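Local coordinates for protein polyketide Synthase III (Ectocarpus siliculosus, PDB 4B0N) that is a type III polyketide synthase of the chalcone/stilbene synthase family, implicated in phlorotannin monomer biosynthesis, and probably acts as an acyltransferase, at residues A46-G51 with R142-A147; I219-S225 with F243-A249. Numbering follows the deposited sequence.

Interaction 1: A46-G51 with R142-A147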
loop_
_atom_site.group_PDB
_atom_site.type_symbol
_atom_site.label_atom_id
_atom_site.label_comp_id
_atom_site.label_asym_id
_atom_site.label_seq_id
_atom_site.Cartn_x
_atom_site.Cartn_y
_atom_site.Cartn_z
ATOM N N ALA A 46 13.543 15.494 -9.183
ATOM C CA ALA A 46 13.671 16.283 -10.412
ATOM C C ALA A 46 12.566 17.334 -10.563
ATOM O O ALA A 46 12.779 18.391 -11.161
ATOM C CB ALA A 46 13.710 15.365 -11.627
ATOM N N GLY A 47 11.390 17.036 -10.020
ATOM C CA GLY A 47 10.267 17.961 -10.040
ATOM C C GLY A 47 9.372 17.752 -8.840
ATOM O O GLY A 47 9.179 16.623 -8.387
ATOM N N MET A 48 8.829 18.847 -8.323
ATOM C CA MET A 48 7.942 18.797 -7.168
ATOM C C MET A 48 6.803 19.800 -7.327
ATOM O O MET A 48 7.009 20.919 -7.801
ATOM C CB MET A 48 8.734 19.071 -5.884
ATOM C CG MET A 48 7.921 19.003 -4.599
ATOM S SD MET A 48 8.938 18.771 -3.127
ATOM C CE MET A 48 9.110 16.989 -3.133
ATOM N N ALA A 49 5.601 19.384 -6.942
ATOM C CA ALA A 49 4.441 20.271 -6.945
ATOM C C ALA A 49 3.572 20.045 -5.717
ATOM O O ALA A 49 3.360 18.906 -5.292
ATOM C CB ALA A 49 3.627 20.091 -8.219
ATOM N N ILE A 50 3.089 21.143 -5.144
ATOM C CA ILE A 50 2.111 21.092 -4.057
ATOM C C ILE A 50 0.722 21.453 -4.585
ATOM O O ILE A 50 0.592 22.117 -5.616
ATOM C CB ILE A 50 2.495 22.008 -2.868
ATOM C CG1 ILE A 50 2.732 23.453 -3.337
ATOM C CG2 ILE A 50 3.707 21.441 -2.137
ATOM C CD1 ILE A 50 2.683 24.491 -2.234
ATOM N N GLY A 51 -0.307 21.005 -3.875
ATOM C CA GLY A 51 -1.684 21.238 -4.288
ATOM C C GLY A 51 -2.663 21.170 -3.137
ATOM O O GLY A 51 -2.404 20.531 -2.116
ATOM N N ARG A 142 1.801 19.274 -12.982
ATOM C CA ARG A 142 2.761 20.325 -12.648
ATOM C C ARG A 142 4.125 19.783 -12.213
ATOM O O ARG A 142 5.161 20.333 -12.592
ATOM C CB ARG A 142 2.183 21.277 -11.594
ATOM C CG ARG A 142 1.205 22.286 -12.172
ATOM C CD ARG A 142 0.894 23.409 -11.195
ATOM N NE ARG A 142 -0.189 23.061 -10.278
ATOM C CZ ARG A 142 -0.028 22.760 -8.994
ATOM N NH1 ARG A 142 1.183 22.760 -8.451
ATOM N NH2 ARG A 142 -1.085 22.461 -8.247
ATOM N N ALA A 143 4.119 18.701 -11.437
ATOM C CA ALA A 143 5.353 18.063 -10.971
ATOM C C ALA A 143 6.249 17.626 -12.130
ATOM O O ALA A 143 7.449 17.917 -12.140
ATOM C CB ALA A 143 5.035 16.879 -10.068
ATOM N N ILE A 144 5.650 16.932 -13.098
ATOM C CA ILE A 144 6.342 16.474 -14.303
ATOM C C ILE A 144 6.873 17.663 -15.113
ATOM O O ILE A 144 7.999 17.622 -15.612
ATOM C CB ILE A 144 5.419 15.581 -15.171
ATOM C CG1 ILE A 144 5.083 14.281 -14.430
ATOM C CG2 ILE A 144 6.057 15.270 -16.520
ATOM C CD1 ILE A 144 3.877 13.542 -14.972
ATOM N N LYS A 145 6.063 18.719 -15.219
ATOM C CA LYS A 145 6.443 19.943 -15.934
ATOM C C LYS A 145 7.693 20.589 -15.338
ATOM O O LYS A 145 8.552 21.080 -16.071
ATOM C CB LYS A 145 5.291 20.955 -15.941
ATOM C CG LYS A 145 4.178 20.645 -16.929
ATOM C CD LYS A 145 2.967 21.537 -16.697
ATOM C CE LYS A 145 1.743 21.005 -17.425
ATOM N NZ LYS A 145 0.565 21.901 -17.269
ATOM N N GLU A 146 7.787 20.580 -14.011
ATOM C CA GLU A 146 8.928 21.172 -13.315
ATOM C C GLU A 146 10.158 20.274 -13.370
ATOM O O GLU A 146 11.281 20.739 -13.154
ATOM C CB GLU A 146 8.573 21.525 -11.867
ATOM C CG GLU A 146 7.605 22.696 -11.744
ATOM C CD GLU A 146 7.884 23.579 -10.538
ATOM O OE1 GLU A 146 9.019 24.094 -10.426
ATOM O OE2 GLU A 146 6.964 23.773 -9.709
ATOM N N ALA A 147 9.937 18.995 -13.668
ATOM C CA ALA A 147 11.024 18.045 -13.905
ATOM C C ALA A 147 11.490 18.098 -15.360
ATOM O O ALA A 147 12.437 17.404 -15.744
ATOM C CB ALA A 147 10.592 16.637 -13.536
#
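Arg142 and Ala49 lose the most surface where the last turn of helix 121-146 packs against strand 42-51. The Arg142 side chain leaves the helix towards the strand and brings its guanidinium edge-on to the backbone of Ile50: NH1 and NH2 both donate to Ile50 O, at 3.0 Å and 3.1 Å, so one carbonyl takes a forked pair of hydrogen bonds. Asp138, one turn earlier on the same helix, forms a salt bridge with NH2 of this arginine. The methyl of Ala49 sits beside the guanidinium, its CB 3.6 Å from Arg142 NH1, 3.5 Å from Ala143 N and 4.0 Å from Ala143 CB. Small residues on both sides let the axes of the two short segments approach to 5.8 Å, at 147° between their directions. This is the layered alpha/beta packing of the thiolase fold: 42-51 is an outermost strand of the N-terminal five-stranded sheet within the chain, and the helix covers one face of that sheet, Ala143 and Ala147 also reaching Ala249 and Val251 on the adjoining strand. Met48 and Ile50 point away from the helix, to helix 369-385. Nearer the helix end Gly47 passes so close that its CA lies 3.5 Å from Ala143 O, a CA-H...O contact; a CB here would clash with that oxygen. A second such contact joins Ala147 CA to Ala46 O at 3.3 Å, beside the methyl pair Ala46 CB and Ala147 CB, 3.9 Å apart.

Interaction 2: I219-S225 with F243-A249. With ACD (arachidonic acid), chain D.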
loop_
_atom_site.group_PDB
_atom_site.type_symbol
_atom_site.label_atom_id
_atom_site.label_comp_id
_atom_site.label_asym_id
_atom_site.label_seq_id
_atom_site.Cartn_x
_atom_site.Cartn_y
_atom_site.Cartn_z
ATOM N N ILE A 219 3.241 10.272 -5.413
ATOM C CA ILE A 219 2.178 11.228 -5.099
ATOM C C ILE A 219 1.509 10.907 -3.770
ATOM O O ILE A 219 0.979 9.812 -3.578
ATOM C CB ILE A 219 1.094 11.283 -6.201
ATOM C CG1 ILE A 219 1.736 11.405 -7.586
ATOM C CG2 ILE A 219 0.137 12.444 -5.949
ATOM C CD1 ILE A 219 0.763 11.312 -8.741
ATOM N N CYS A 220 1.542 11.875 -2.861
ATOM C CA CYS A 220 0.788 11.795 -1.617
ATOM C C CYS A 220 -0.491 12.609 -1.726
ATOM O O CYS A 220 -0.463 13.797 -2.054
ATOM C CB CYS A 220 1.626 12.283 -0.443
ATOM S SG CYS A 220 2.997 11.175 -0.068
ATOM N N VAL A 221 -1.610 11.950 -1.463
ATOM C CA VAL A 221 -2.908 12.596 -1.500
ATOM C C VAL A 221 -3.644 12.253 -0.223
ATOM O O VAL A 221 -3.592 11.115 0.249
ATOM C CB VAL A 221 -3.732 12.178 -2.741
ATOM C CG1 VAL A 221 -3.978 10.672 -2.762
ATOM C CG2 VAL A 221 -5.043 12.950 -2.808
ATOM N N GLU A 222 -4.321 13.247 0.337
ATOM C CA GLU A 222 -5.040 13.059 1.581
ATOM C C GLU A 222 -6.255 13.965 1.668
ATOM O O GLU A 222 -6.178 15.155 1.361
ATOM C CB GLU A 222 -4.107 13.309 2.759
ATOM C CG GLU A 222 -4.193 12.234 3.819
ATOM C CD GLU A 222 -3.459 10.958 3.438
ATOM O OE1 GLU A 222 -2.232 11.013 3.213
ATOM O OE2 GLU A 222 -4.114 9.897 3.377
ATOM N N LEU A 223 -7.378 13.380 2.076
ATOM C CA LEU A 223 -8.625 14.112 2.278
ATOM C C LEU A 223 -9.281 13.679 3.582
ATOM O O LEU A 223 -10.164 12.818 3.583
ATOM C CB LEU A 223 -9.593 13.882 1.111
ATOM C CG LEU A 223 -9.467 14.675 -0.189
ATOM C CD1 LEU A 223 -8.341 14.161 -1.070
ATOM C CD2 LEU A 223 -10.786 14.582 -0.931
ATOM N N SER A 224 -8.843 14.271 4.691
ATOM C CA SER A 224 -9.450 13.996 5.994
ATOM C C SER A 224 -10.793 14.716 6.200
ATOM O O SER A 224 -11.484 14.472 7.192
ATOM C CB SER A 224 -8.467 14.289 7.140
ATOM O OG SER A 224 -7.828 15.542 6.991
ATOM N N SER A 225 -11.171 15.579 5.255
ATOM C CA SER A 225 -12.445 16.307 5.331
ATOM C C SER A 225 -13.643 15.461 4.903
ATOM O O SER A 225 -14.781 15.935 4.902
ATOM C CB SER A 225 -12.399 17.595 4.499
ATOM O OG SER A 225 -12.498 17.321 3.110
ATOM N N PHE A 243 -6.518 18.112 11.616
ATOM C CA PHE A 243 -6.416 17.437 10.318
ATOM C C PHE A 243 -7.066 18.215 9.176
ATOM O O PHE A 243 -8.096 18.863 9.366
ATOM C CB PHE A 243 -6.992 16.015 10.381
ATOM C CG PHE A 243 -6.202 15.068 11.246
ATOM C CD1 PHE A 243 -4.830 15.243 11.443
ATOM C CD2 PHE A 243 -6.823 13.979 11.842
ATOM C CE1 PHE A 243 -4.106 14.365 12.236
ATOM C CE2 PHE A 243 -6.102 13.095 12.632
ATOM C CZ PHE A 243 -4.743 13.288 12.831
ATOM N N ALA A 244 -6.454 18.132 7.993
ATOM C CA ALA A 244 -6.893 18.880 6.810
ATOM C C ALA A 244 -6.646 18.116 5.504
ATOM O O ALA A 244 -6.176 16.978 5.521
ATOM C CB ALA A 244 -6.202 20.232 6.768
ATOM N N ASP A 245 -6.963 18.753 4.377
ATOM C CA ASP A 245 -6.803 18.141 3.057
ATOM C C ASP A 245 -5.635 18.743 2.281
ATOM O O ASP A 245 -5.404 19.955 2.337
ATOM C CB ASP A 245 -8.085 18.297 2.237
ATOM C CG ASP A 245 -9.271 17.567 2.842
ATOM O OD1 ASP A 245 -9.250 17.244 4.049
ATOM O OD2 ASP A 245 -10.237 17.315 2.094
ATOM N N GLY A 246 -4.912 17.894 1.552
ATOM C CA GLY A 246 -3.759 18.329 0.759
ATOM C C GLY A 246 -3.167 17.272 -0.159
ATOM O O GLY A 246 -3.419 16.079 0.002
ATOM N N CYS A 247 -2.374 17.726 -1.126
ATOM C CA CYS A 247 -1.694 16.837 -2.064
ATOM C C CYS A 247 -0.329 17.377 -2.492
ATOM O O CYS A 247 -0.153 18.578 -2.708
ATOM C CB CYS A 247 -2.569 16.577 -3.292
ATOM S SG CYS A 247 -1.783 15.589 -4.588
ATOM N N ALA A 248 0.632 16.466 -2.613
ATOM C CA ALA A 248 1.980 16.804 -3.056
ATOM C C ALA A 248 2.571 15.659 -3.859
ATOM O O ALA A 248 2.363 14.490 -3.533
ATOM C CB ALA A 248 2.868 17.133 -1.868
ATOM N N ALA A 249 3.305 16.002 -4.912
ATOM C CA ALA A 249 3.911 15.003 -5.787
ATOM C C ALA A 249 5.395 15.271 -6.012
ATOM O O ALA A 249 5.864 16.405 -5.884
ATOM C CB ALA A 249 3.169 14.938 -7.113
HETATM C C1 ACD D . -1.578 10.767 12.672
HETATM C C2 ACD D . -1.931 9.644 11.721
HETATM C C3 ACD D . -2.997 10.116 10.737
HETATM C C4 ACD D . -3.954 8.987 10.378
HETATM C C5 ACD D . -5.214 9.550 9.767
HETATM C C6 ACD D . -6.206 8.744 9.397
HETATM C C7 ACD D . -7.450 9.332 8.777
HETATM C C8 ACD D . -8.433 9.792 9.825
HETATM C C9 ACD D . -9.286 10.772 9.527
HETATM C C10 ACD D . -10.289 11.252 10.550
HETATM C C11 ACD D . -10.040 12.701 10.883
HETATM C C12 ACD D . -11.046 13.572 10.868
HETATM C C13 ACD D . -10.782 15.019 11.211
HETATM C C14 ACD D . -11.392 15.935 10.176
HETATM C C15 ACD D . -11.111 17.236 10.207
HETATM C C16 ACD D . -11.706 18.178 9.189
HETATM C C17 ACD D . -13.009 18.748 9.739
HETATM C C18 ACD D . -12.880 20.211 10.147
HETATM C C19 ACD D . -13.646 20.460 11.440
HETATM C C20 ACD D . -13.760 21.938 11.734
HETATM O O1 ACD D . -0.371 11.019 12.889
#
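Asp245 turns its carboxylate back across the strand pair to hold Ser225 on the neighbouring segment: Ser225 OG donates to Asp245 OD2 in a very short hydrogen bond of 2.5 Å, and Ser225 N donates to Asp245 OD1 at 2.8 Å. Ser224 adds a third link, from its OG to Ala244 O at 2.6 Å. Side-chain bonds thus continue the pairing where the regular backbone pattern gives out. Segments 219-223 and 245-249 run antiparallel, 177° between their directions, with two hydrogen-bonded pairs. Cys220 N to Ala248 O (2.8 Å) and Ala248 N to Cys220 O (2.9 Å) close one ring; Glu222 N to Gly246 O and Gly246 N to Glu222 O, both 3.0 Å, close the next. These are inner strands of the five-stranded mixed sheet in the N-terminal half of the thiolase fold. Ile219, Val221, Cys247 and Ala249 share one face: Ile219 CG2 lies 3.9 Å from Cys247 SG, and Ile219 CG1 3.8 Å from Ala249 CB. Val136 and Val139 of helix 121-146 cover this side, with Leu170 and Leu174 of helix 170-177. Glu222 leaves by the other face and leads its carboxylate away from Gly246 to the backbone of Ser162 and the hydroxyls of Ser161, Thr163 and Ser367. At the loop end the pair borders the fatty-acid pocket: arachidonic acid C14 is 3.3 Å from Ser224 O, C15 is 3.5 Å from Phe243 O, and the edge of the Phe243 ring meets C11.

How the interactions relate
From the N terminus the chain first lays down strand 42-51, and interaction 1 closes a long excursion of 90 residues when the end of helix 121-146 returns to cover it. Interaction 2 opens later and closes a much shorter link, which contains helix 234-242, between strands 215-223 and 245-255. The two closures follow in series, neither nesting nor crossing. In space they meet on one sheet: strand 245-255 lies between 215-223 and 42-51, and probable hydrogen bonds join Gly51 N to Cys247 O (2.7 Å) and Ala49 O to Ala249 N (2.9 Å). Interaction 1 fixes a helix to the sheet's margin; interaction 2 connects its interior to the ligand pocket.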